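PDB 2YZC: uricase from Arthrobacter globiformis, which catalyses the oxidation of uric acid by molecular oxygen to 5-hydroxyisourate, which is further processed to (S)-allantoin. Local coordinates for residues A[42-47]-A[108-113]; A[144-149]-A[190-195]; A[50-55]-A[101-106]. All blocks are in the same frame, centred on the assembly; numbering follows the deposited sequence.

Contact 1: A[42-47]-A[108-113]; sequences LNVTSQ and WAAQQF
In the first ββααββ run of this tunnelling-fold (T-fold) enzyme, strands 38-50 and 103-117 are the central pair among the four main strands of that unit, meeting here from Leu-42 to Ser-46 against Gln-112 to Trp-108. The short segments run 172° apart, and helices 67-78 and 85-99 lie in the sequence between them. Asn-43 with Gln-111 and Thr-45 with Ala-109 are the hydrogen-bonded pairs, each closed by two backbone bonds; Asn-43 N to Gln-111 O is 3.0 Å and Thr-45 N to Ala-109 O 2.9 Å, the latter the straighter at 166°. Between them, at the non-hydrogen-bonded pair Val-44 and Ala-110, Ala-110 CA comes to 3.1 Å from Asn-43 O in a CA-H...O contact.

One face carries Leu-42, Val-44, Ala-110 and Trp-108 and is packed against helix 85-99. There Leu-42 crosses Gln-112 obliquely, its CD2 branch 3.7 Å from Gln-112 CB, while the far end of the glutamine bonds to Thr-85. On the reverse face the side chains of Asn-43 and Gln-111 run side by side, pointing the same way, and the Phe-113 ring leans in until CE1 is 3.8 Å from Asn-43 CB. Arg-274 of the second subunit packs on Asn-43, which puts this face at a subunit interface.

Towards the active site, the backbone of Ser-46 bonds to that of Lys-22, a residue of the charge relay system. Ser-46 has OG anti to its backbone N (chi1 168°), where it bonds to Gln-70 OE1. Trp-108 brings its pyrrole corner to the same hydroxyl, with NE1 3.0 Å from Ser-46 OG, and Gln-47 O lies over one indole face, offset toward the rim, 4.1 Å from Trp-108 CZ2.

Contact 2: A[144-149]-A[190-195]; sequences QAIVAG and WRYNTV
A buried antiparallel strand pairing, Ile-146 to Gly-149 against Trp-190 to Tyr-192, joins strands 143-157 and 182-192 and opens out where the latter ends. Trp-190 and Ala-148 bond to each other twice through the backbone, and Tyr-192 N reaches Ile-146 O at 3.0 Å, almost in line with the C=O. Past that point a water takes over, accepting from Ile-146 N and donating to Tyr-192 O.

The two strands open the second ββααββ run of the T-fold, and the face bearing Trp-190 and Tyr-192 packs on helix 199-216. Trp-190 CG sits between its backbone N and carbonyl carbon (chi1 55°), and the indole lies against the opposite strand: Gly-149 CA makes a CH-pi contact 3.9 Å from the six-membered ring centroid, and Ala-148 CB is 3.6 Å from Trp-190 NE1. In the indole plane, Trp-190 NE1 donates to Tyr-192 OH at 2.9 Å. An alanine at Trp-190 would probably leave that hydroxyl without this donor and open a gap over Gly-149. Ile-146 CG2 meets the Tyr-192 ring at its edge, 3.9 Å from CD2. On the other face Val-147 CG2 touches CB of Arg-191, and the guanidinium of that arginine turns away to a salt bridge with Glu-242.

Contact 3: A[50-55]-A[101-106]; sequences GDFEAA and DWVTGG
Phe-52 and Trp-102 cross at about a right angle, their ring planes 81° apart and the phenyl and pyrrole centroids 5.9 Å from each other. The touch is made by a corner: Phe-52 CE2 lies near the indole plane, off its edge, 3.8 Å from Trp-102 CD1. The neighbouring CZ of Phe-52 points on to Val-103 CG2, more loosely at 4.3 Å. Trp-102 CG sits wedged between its own backbone N and carbonyl carbon (chi1 59°), and the ring beyond it presents CD1 to Phe-52. Each ring has another aromatic partner: His-63 stacks on Trp-102, and Tyr-20 meets Phe-52 edge-to-face.

The backbones are joined through the carbonyl of Trp-102. Asp-51 N donates to Trp-102 O at 3.0 Å, and Gly-50 CA comes to 3.1 Å from the same Trp-102 O in a CA-H...O contact. A side chain on Gly-50 would run into that oxygen, and Gly-50 CA also lies 3.5 Å from Thr-104 OG1.

Phe-52 then serves as N-cap of helix 53-57, and its side chain stands about 9 Å from a bound allantoate. Here strand 38-50 gives way to helix 53-57 and strand 103-117 begins; Thr-104 and Gly-105 both face Arg-49, a classic beta bulge.

In the fold
All three contacts belong to one curled antiparallel sheet. Contacts 1 and 3 share strand 103-117 and have adjoining segments, their centres 21 Å apart: contact 3 marks the end where strand 38-50 gives way to helix 53-57, and it is nested inside the chain loop that contact 1 closes. Contact 2 comes later in the sequence, in the second T-fold unit, with its centre 15 Å from that of contact 1 and 24 Å from that of contact 3; it touches neither, the nearest atoms being about 7 Å away. Strand 131-140 bridges the gap, pairing with both 103-117 and 143-157, so the two successive T-fold runs continue as a single sheet.

Contact 1: A[42-47]-A[108-113]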
loop_
_atom_site.group_PDB
_atom_site.type_symbol
_atom_site.label_atom_id
_atom_site.label_comp_id
_atom_site.label_asym_id
_atom_site.label_seq_id
_atom_site.Cartn_x
_atom_site.Cartn_y
_atom_site.Cartn_z
ATOM N N LEU A 42 -3.245 19.822 1.680
ATOM C CA LEU A 42 -3.432 19.406 0.288
ATOM C C LEU A 42 -2.277 18.617 -0.341
ATOM O O LEU A 42 -1.126 18.727 0.082
ATOM C CB LEU A 42 -3.660 20.638 -0.603
ATOM C CG LEU A 42 -4.802 21.616 -0.315
ATOM C CD1 LEU A 42 -4.708 22.801 -1.283
ATOM C CD2 LEU A 42 -6.134 20.908 -0.464
ATOM N N ASN A 43 -2.614 17.830 -1.366
ATOM C CA ASN A 43 -1.643 17.066 -2.150
ATOM C C ASN A 43 -1.919 17.618 -3.552
ATOM O O ASN A 43 -2.901 17.232 -4.192
ATOM C CB ASN A 43 -1.954 15.565 -2.108
ATOM C CG ASN A 43 -0.864 14.725 -2.755
ATOM O OD1 ASN A 43 -1.095 13.578 -3.155
ATOM N ND2 ASN A 43 0.334 15.286 -2.850
ATOM N N VAL A 44 -1.048 18.510 -4.020
ATOM C CA VAL A 44 -1.229 19.193 -5.305
ATOM C C VAL A 44 -0.405 18.704 -6.494
ATOM O O VAL A 44 0.775 18.394 -6.371
ATOM C CB VAL A 44 -0.949 20.711 -5.128
ATOM C CG1 VAL A 44 -1.285 21.476 -6.401
ATOM C CG2 VAL A 44 -1.752 21.248 -3.935
ATOM N N THR A 45 -1.047 18.660 -7.656
ATOM C CA THR A 45 -0.384 18.243 -8.882
ATOM C C THR A 45 -0.628 19.311 -9.944
ATOM O O THR A 45 -1.760 19.761 -10.135
ATOM C CB THR A 45 -0.922 16.892 -9.378
ATOM O OG1 THR A 45 -0.503 15.852 -8.478
ATOM C CG2 THR A 45 -0.400 16.591 -10.787
ATOM N N SER A 46 0.441 19.703 -10.630
ATOM C CA SER A 46 0.376 20.724 -11.672
ATOM C C SER A 46 0.983 20.214 -12.974
ATOM O O SER A 46 2.102 19.706 -12.979
ATOM C CB SER A 46 1.143 21.971 -11.215
ATOM O OG SER A 46 1.349 22.895 -12.276
ATOM N N GLN A 47 0.241 20.333 -14.070
ATOM C CA GLN A 47 0.753 19.914 -15.373
ATOM C C GLN A 47 0.332 20.898 -16.456
ATOM O O GLN A 47 -0.824 21.322 -16.522
ATOM C CB GLN A 47 0.290 18.500 -15.723
ATOM C CG GLN A 47 1.043 17.426 -14.940
ATOM C CD GLN A 47 0.616 16.030 -15.317
ATOM O OE1 GLN A 47 1.409 15.243 -15.837
ATOM N NE2 GLN A 47 -0.643 15.712 -15.062
ATOM N N TRP A 108 -4.711 20.977 -13.217
ATOM C CA TRP A 108 -4.260 21.151 -11.846
ATOM C C TRP A 108 -5.229 20.377 -10.973
ATOM O O TRP A 108 -6.448 20.517 -11.100
ATOM C CB TRP A 108 -4.242 22.637 -11.486
ATOM C CG TRP A 108 -3.227 23.382 -12.304
ATOM C CD1 TRP A 108 -1.905 23.571 -12.000
ATOM C CD2 TRP A 108 -3.418 23.924 -13.615
ATOM N NE1 TRP A 108 -1.261 24.193 -13.048
ATOM C CE2 TRP A 108 -2.167 24.420 -14.051
ATOM C CE3 TRP A 108 -4.524 24.036 -14.469
ATOM C CZ2 TRP A 108 -1.994 25.018 -15.305
ATOM C CZ3 TRP A 108 -4.349 24.629 -15.716
ATOM C CH2 TRP A 108 -3.093 25.112 -16.119
ATOM N N ALA A 109 -4.684 19.545 -10.095
ATOM C CA ALA A 109 -5.521 18.725 -9.239
ATOM C C ALA A 109 -5.033 18.706 -7.806
ATOM O O ALA A 109 -3.876 19.029 -7.512
ATOM C CB ALA A 109 -5.585 17.306 -9.791
ATOM N N ALA A 110 -5.926 18.323 -6.905
ATOM C CA ALA A 110 -5.567 18.263 -5.504
ATOM C C ALA A 110 -6.471 17.352 -4.711
ATOM O O ALA A 110 -7.641 17.153 -5.042
ATOM C CB ALA A 110 -5.598 19.663 -4.891
ATOM N N GLN A 111 -5.885 16.773 -3.676
ATOM C CA GLN A 111 -6.606 15.940 -2.744
ATOM C C GLN A 111 -6.593 16.834 -1.513
ATOM O O GLN A 111 -5.599 17.521 -1.256
ATOM C CB GLN A 111 -5.847 14.642 -2.465
ATOM C CG GLN A 111 -5.981 13.607 -3.572
ATOM C CD GLN A 111 -5.105 12.394 -3.337
ATOM O OE1 GLN A 111 -5.447 11.278 -3.734
ATOM N NE2 GLN A 111 -3.966 12.605 -2.704
ATOM N N GLN A 112 -7.704 16.864 -0.785
ATOM C CA GLN A 112 -7.800 17.672 0.426
ATOM C C GLN A 112 -8.032 16.706 1.570
ATOM O O GLN A 112 -8.928 15.860 1.499
ATOM C CB GLN A 112 -8.972 18.652 0.346
ATOM C CG GLN A 112 -9.085 19.578 1.559
ATOM C CD GLN A 112 -10.267 20.524 1.465
ATOM O OE1 GLN A 112 -10.619 20.982 0.385
ATOM N NE2 GLN A 112 -10.878 20.829 2.606
ATOM N N PHE A 113 -7.217 16.833 2.614
ATOM C CA PHE A 113 -7.309 15.974 3.782
ATOM C C PHE A 113 -7.940 16.743 4.933
ATOM O O PHE A 113 -7.568 17.886 5.211
ATOM C CB PHE A 113 -5.916 15.474 4.165
ATOM C CG PHE A 113 -5.170 14.847 3.020
ATOM C CD1 PHE A 113 -4.031 15.449 2.501
ATOM C CD2 PHE A 113 -5.639 13.679 2.429
ATOM C CE1 PHE A 113 -3.365 14.896 1.403
ATOM C CE2 PHE A 113 -4.984 13.117 1.333
ATOM C CZ PHE A 113 -3.845 13.729 0.819
#

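Contact 2: A[144-149]-A[190-195]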
loop_
_atom_site.group_PDB
_atom_site.type_symbol
_atom_site.label_atom_id
_atom_site.label_comp_id
_atom_site.label_asym_id
_atom_site.label_seq_id
_atom_site.Cartn_x
_atom_site.Cartn_y
_atom_site.Cartn_z
ATOM N N GLN A 144 -12.616 27.168 -18.390
ATOM C CA GLN A 144 -12.171 26.633 -17.111
ATOM C C GLN A 144 -13.190 25.583 -16.669
ATOM O O GLN A 144 -14.348 25.910 -16.406
ATOM C CB GLN A 144 -12.094 27.756 -16.083
ATOM C CG GLN A 144 -10.978 28.748 -16.358
ATOM C CD GLN A 144 -11.246 30.108 -15.755
ATOM O OE1 GLN A 144 -11.965 30.229 -14.763
ATOM N NE2 GLN A 144 -10.654 31.142 -16.341
ATOM N N ALA A 145 -12.761 24.324 -16.602
ATOM C CA ALA A 145 -13.646 23.228 -16.205
ATOM C C ALA A 145 -13.178 22.639 -14.886
ATOM O O ALA A 145 -11.993 22.340 -14.725
ATOM C CB ALA A 145 -13.653 22.153 -17.275
ATOM N N ILE A 146 -14.116 22.468 -13.955
ATOM C CA ILE A 146 -13.813 21.922 -12.638
ATOM C C ILE A 146 -14.639 20.690 -12.283
ATOM O O ILE A 146 -15.867 20.669 -12.454
ATOM C CB ILE A 146 -14.052 22.972 -11.534
ATOM C CG1 ILE A 146 -13.139 24.177 -11.755
ATOM C CG2 ILE A 146 -13.806 22.356 -10.166
ATOM C CD1 ILE A 146 -13.411 25.322 -10.799
ATOM N N VAL A 147 -13.947 19.669 -11.786
ATOM C CA VAL A 147 -14.567 18.424 -11.348
ATOM C C VAL A 147 -14.174 18.209 -9.890
ATOM O O VAL A 147 -12.987 18.123 -9.574
ATOM C CB VAL A 147 -14.069 17.210 -12.180
ATOM C CG1 VAL A 147 -14.486 15.895 -11.512
ATOM C CG2 VAL A 147 -14.634 17.277 -13.596
ATOM N N ALA A 148 -15.164 18.150 -9.002
ATOM C CA ALA A 148 -14.900 17.914 -7.586
ATOM C C ALA A 148 -15.297 16.474 -7.305
ATOM O O ALA A 148 -16.039 15.874 -8.074
ATOM C CB ALA A 148 -15.722 18.871 -6.716
ATOM N N GLY A 149 -14.800 15.907 -6.215
ATOM C CA GLY A 149 -15.161 14.537 -5.928
ATOM C C GLY A 149 -14.868 14.103 -4.513
ATOM O O GLY A 149 -14.351 14.866 -3.695
ATOM N N TRP A 190 -18.066 14.917 -9.825
ATOM C CA TRP A 190 -19.076 15.705 -10.517
ATOM C C TRP A 190 -18.473 16.946 -11.173
ATOM O O TRP A 190 -17.575 17.600 -10.623
ATOM C CB TRP A 190 -20.207 16.067 -9.538
ATOM C CG TRP A 190 -19.760 16.761 -8.277
ATOM C CD1 TRP A 190 -19.721 18.107 -8.055
ATOM C CD2 TRP A 190 -19.313 16.143 -7.060
ATOM N NE1 TRP A 190 -19.285 18.368 -6.779
ATOM C CE2 TRP A 190 -19.026 17.181 -6.145
ATOM C CE3 TRP A 190 -19.128 14.815 -6.654
ATOM C CZ2 TRP A 190 -18.565 16.934 -4.845
ATOM C CZ3 TRP A 190 -18.668 14.568 -5.355
ATOM C CH2 TRP A 190 -18.393 15.626 -4.470
ATOM N N ARG A 191 -18.958 17.249 -12.372
ATOM C CA ARG A 191 -18.465 18.385 -13.137
ATOM C C ARG A 191 -19.392 19.590 -13.035
ATOM O O ARG A 191 -20.591 19.485 -13.283
ATOM C CB ARG A 191 -18.307 17.993 -14.607
ATOM C CG ARG A 191 -17.810 19.128 -15.505
ATOM C CD ARG A 191 -17.518 18.627 -16.915
ATOM N NE ARG A 191 -18.726 18.262 -17.651
ATOM C CZ ARG A 191 -19.576 19.143 -18.176
ATOM N NH1 ARG A 191 -19.355 20.444 -18.044
ATOM N NH2 ARG A 191 -20.645 18.725 -18.840
ATOM N N TYR A 192 -18.824 20.735 -12.668
ATOM C CA TYR A 192 -19.594 21.961 -12.550
ATOM C C TYR A 192 -19.703 22.607 -13.926
ATOM O O TYR A 192 -18.781 22.514 -14.732
ATOM C CB TYR A 192 -18.902 22.925 -11.585
ATOM C CG TYR A 192 -18.862 22.434 -10.153
ATOM C CD1 TYR A 192 -20.038 22.163 -9.457
ATOM C CD2 TYR A 192 -17.649 22.259 -9.487
ATOM C CE1 TYR A 192 -20.014 21.734 -8.131
ATOM C CE2 TYR A 192 -17.611 21.831 -8.157
ATOM C CZ TYR A 192 -18.799 21.573 -7.488
ATOM O OH TYR A 192 -18.776 21.162 -6.177
ATOM N N ASN A 193 -20.832 23.253 -14.200
ATOM C CA ASN A 193 -21.006 23.917 -15.487
ATOM C C ASN A 193 -20.650 25.398 -15.380
ATOM O O ASN A 193 -20.852 26.169 -16.320
ATOM C CB ASN A 193 -22.444 23.736 -15.998
ATOM C CG ASN A 193 -23.489 24.050 -14.949
ATOM O OD1 ASN A 193 -24.495 23.344 -14.837
ATOM N ND2 ASN A 193 -23.274 25.112 -14.188
ATOM N N THR A 194 -20.104 25.778 -14.226
ATOM C CA THR A 194 -19.698 27.155 -13.961
ATOM C C THR A 194 -18.697 27.175 -12.811
ATOM O O THR A 194 -18.721 26.292 -11.958
ATOM C CB THR A 194 -20.897 28.029 -13.555
ATOM O OG1 THR A 194 -20.431 29.338 -13.204
ATOM C CG2 THR A 194 -21.622 27.422 -12.356
ATOM N N VAL A 195 -17.825 28.180 -12.783
ATOM C CA VAL A 195 -16.842 28.276 -11.709
ATOM C C VAL A 195 -17.350 29.112 -10.534
ATOM O O VAL A 195 -16.663 29.237 -9.524
ATOM C CB VAL A 195 -15.497 28.876 -12.200
ATOM C CG1 VAL A 195 -14.918 28.011 -13.311
ATOM C CG2 VAL A 195 -15.699 30.304 -12.680
HETATM O O HOH W 1 -16.427 24.273 -14.325
#

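Contact 3: A[50-55]-A[101-106]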
loop_
_atom_site.group_PDB
_atom_site.type_symbol
_atom_site.label_atom_id
_atom_site.label_comp_id
_atom_site.label_asym_id
_atom_site.label_seq_id
_atom_site.Cartn_x
_atom_site.Cartn_y
_atom_site.Cartn_z
ATOM N N GLY A 50 0.644 22.768 -24.032
ATOM C CA GLY A 50 0.944 23.837 -24.965
ATOM C C GLY A 50 1.894 23.353 -26.035
ATOM O O GLY A 50 1.858 22.184 -26.419
ATOM N N ASP A 51 2.744 24.249 -26.521
ATOM C CA ASP A 51 3.702 23.889 -27.551
ATOM C C ASP A 51 5.010 23.396 -26.950
ATOM O O ASP A 51 5.893 24.188 -26.613
ATOM C CB ASP A 51 3.966 25.081 -28.472
ATOM C CG ASP A 51 5.116 24.831 -29.418
ATOM O OD1 ASP A 51 5.321 23.661 -29.804
ATOM O OD2 ASP A 51 5.811 25.803 -29.779
ATOM N N PHE A 52 5.127 22.077 -26.827
ATOM C CA PHE A 52 6.317 21.455 -26.263
ATOM C C PHE A 52 6.947 20.497 -27.267
ATOM O O PHE A 52 7.629 19.544 -26.899
ATOM C CB PHE A 52 5.948 20.714 -24.977
ATOM C CG PHE A 52 5.407 21.616 -23.902
ATOM C CD1 PHE A 52 4.114 21.452 -23.414
ATOM C CD2 PHE A 52 6.183 22.659 -23.404
ATOM C CE1 PHE A 52 3.597 22.317 -22.453
ATOM C CE2 PHE A 52 5.674 23.528 -22.443
ATOM C CZ PHE A 52 4.378 23.356 -21.968
ATOM N N GLU A 53 6.719 20.778 -28.543
ATOM C CA GLU A 53 7.239 19.967 -29.637
ATOM C C GLU A 53 8.760 19.804 -29.588
ATOM O O GLU A 53 9.272 18.682 -29.586
ATOM C CB GLU A 53 6.833 20.604 -30.968
ATOM C CG GLU A 53 7.246 19.838 -32.212
ATOM C CD GLU A 53 6.444 18.569 -32.407
ATOM O OE1 GLU A 53 5.250 18.555 -32.039
ATOM O OE2 GLU A 53 7.000 17.591 -32.944
ATOM N N ALA A 54 9.475 20.926 -29.547
ATOM C CA ALA A 54 10.938 20.914 -29.523
ATOM C C ALA A 54 11.529 20.219 -28.302
ATOM O O ALA A 54 12.594 19.599 -28.383
ATOM C CB ALA A 54 11.475 22.344 -29.609
ATOM N N ALA A 55 10.853 20.340 -27.166
ATOM C CA ALA A 55 11.329 19.702 -25.945
ATOM C C ALA A 55 11.381 18.193 -26.156
ATOM O O ALA A 55 12.298 17.521 -25.677
ATOM C CB ALA A 55 10.403 20.038 -24.782
ATOM N N ASP A 101 3.149 32.468 -23.108
ATOM C CA ASP A 101 2.433 32.415 -24.376
ATOM C C ASP A 101 2.295 31.024 -24.982
ATOM O O ASP A 101 1.283 30.722 -25.612
ATOM C CB ASP A 101 3.086 33.350 -25.398
ATOM C CG ASP A 101 2.998 34.809 -24.989
ATOM O OD1 ASP A 101 1.899 35.249 -24.587
ATOM O OD2 ASP A 101 4.024 35.518 -25.078
ATOM N N TRP A 102 3.302 30.177 -24.800
ATOM C CA TRP A 102 3.249 28.830 -25.361
ATOM C C TRP A 102 2.441 27.850 -24.507
ATOM O O TRP A 102 2.147 26.738 -24.944
ATOM C CB TRP A 102 4.667 28.296 -25.589
ATOM C CG TRP A 102 5.498 28.236 -24.353
ATOM C CD1 TRP A 102 5.530 27.228 -23.433
ATOM C CD2 TRP A 102 6.405 29.238 -23.884
ATOM N NE1 TRP A 102 6.400 27.540 -22.419
ATOM C CE2 TRP A 102 6.953 28.769 -22.670
ATOM C CE3 TRP A 102 6.810 30.489 -24.370
ATOM C CZ2 TRP A 102 7.884 29.507 -21.932
ATOM C CZ3 TRP A 102 7.736 31.224 -23.637
ATOM C CH2 TRP A 102 8.263 30.727 -22.430
ATOM N N VAL A 103 2.093 28.261 -23.290
ATOM C CA VAL A 103 1.283 27.427 -22.401
ATOM C C VAL A 103 -0.170 27.812 -22.664
ATOM O O VAL A 103 -0.616 28.899 -22.287
ATOM C CB VAL A 103 1.630 27.679 -20.917
ATOM C CG1 VAL A 103 0.643 26.947 -20.010
ATOM C CG2 VAL A 103 3.045 27.199 -20.640
ATOM N N THR A 104 -0.900 26.917 -23.319
ATOM C CA THR A 104 -2.290 27.170 -23.688
ATOM C C THR A 104 -3.325 26.620 -22.717
ATOM O O THR A 104 -4.508 26.942 -22.813
ATOM C CB THR A 104 -2.584 26.593 -25.084
ATOM O OG1 THR A 104 -2.266 25.196 -25.100
ATOM C CG2 THR A 104 -1.747 27.298 -26.135
ATOM N N GLY A 105 -2.879 25.795 -21.779
ATOM C CA GLY A 105 -3.802 25.222 -20.822
ATOM C C GLY A 105 -3.072 24.301 -19.872
ATOM O O GLY A 105 -1.856 24.405 -19.714
ATOM N N GLY A 106 -3.808 23.401 -19.237
ATOM C CA GLY A 106 -3.179 22.486 -18.308
ATOM C C GLY A 106 -4.186 21.768 -17.442
ATOM O O GLY A 106 -5.396 21.860 -17.657
#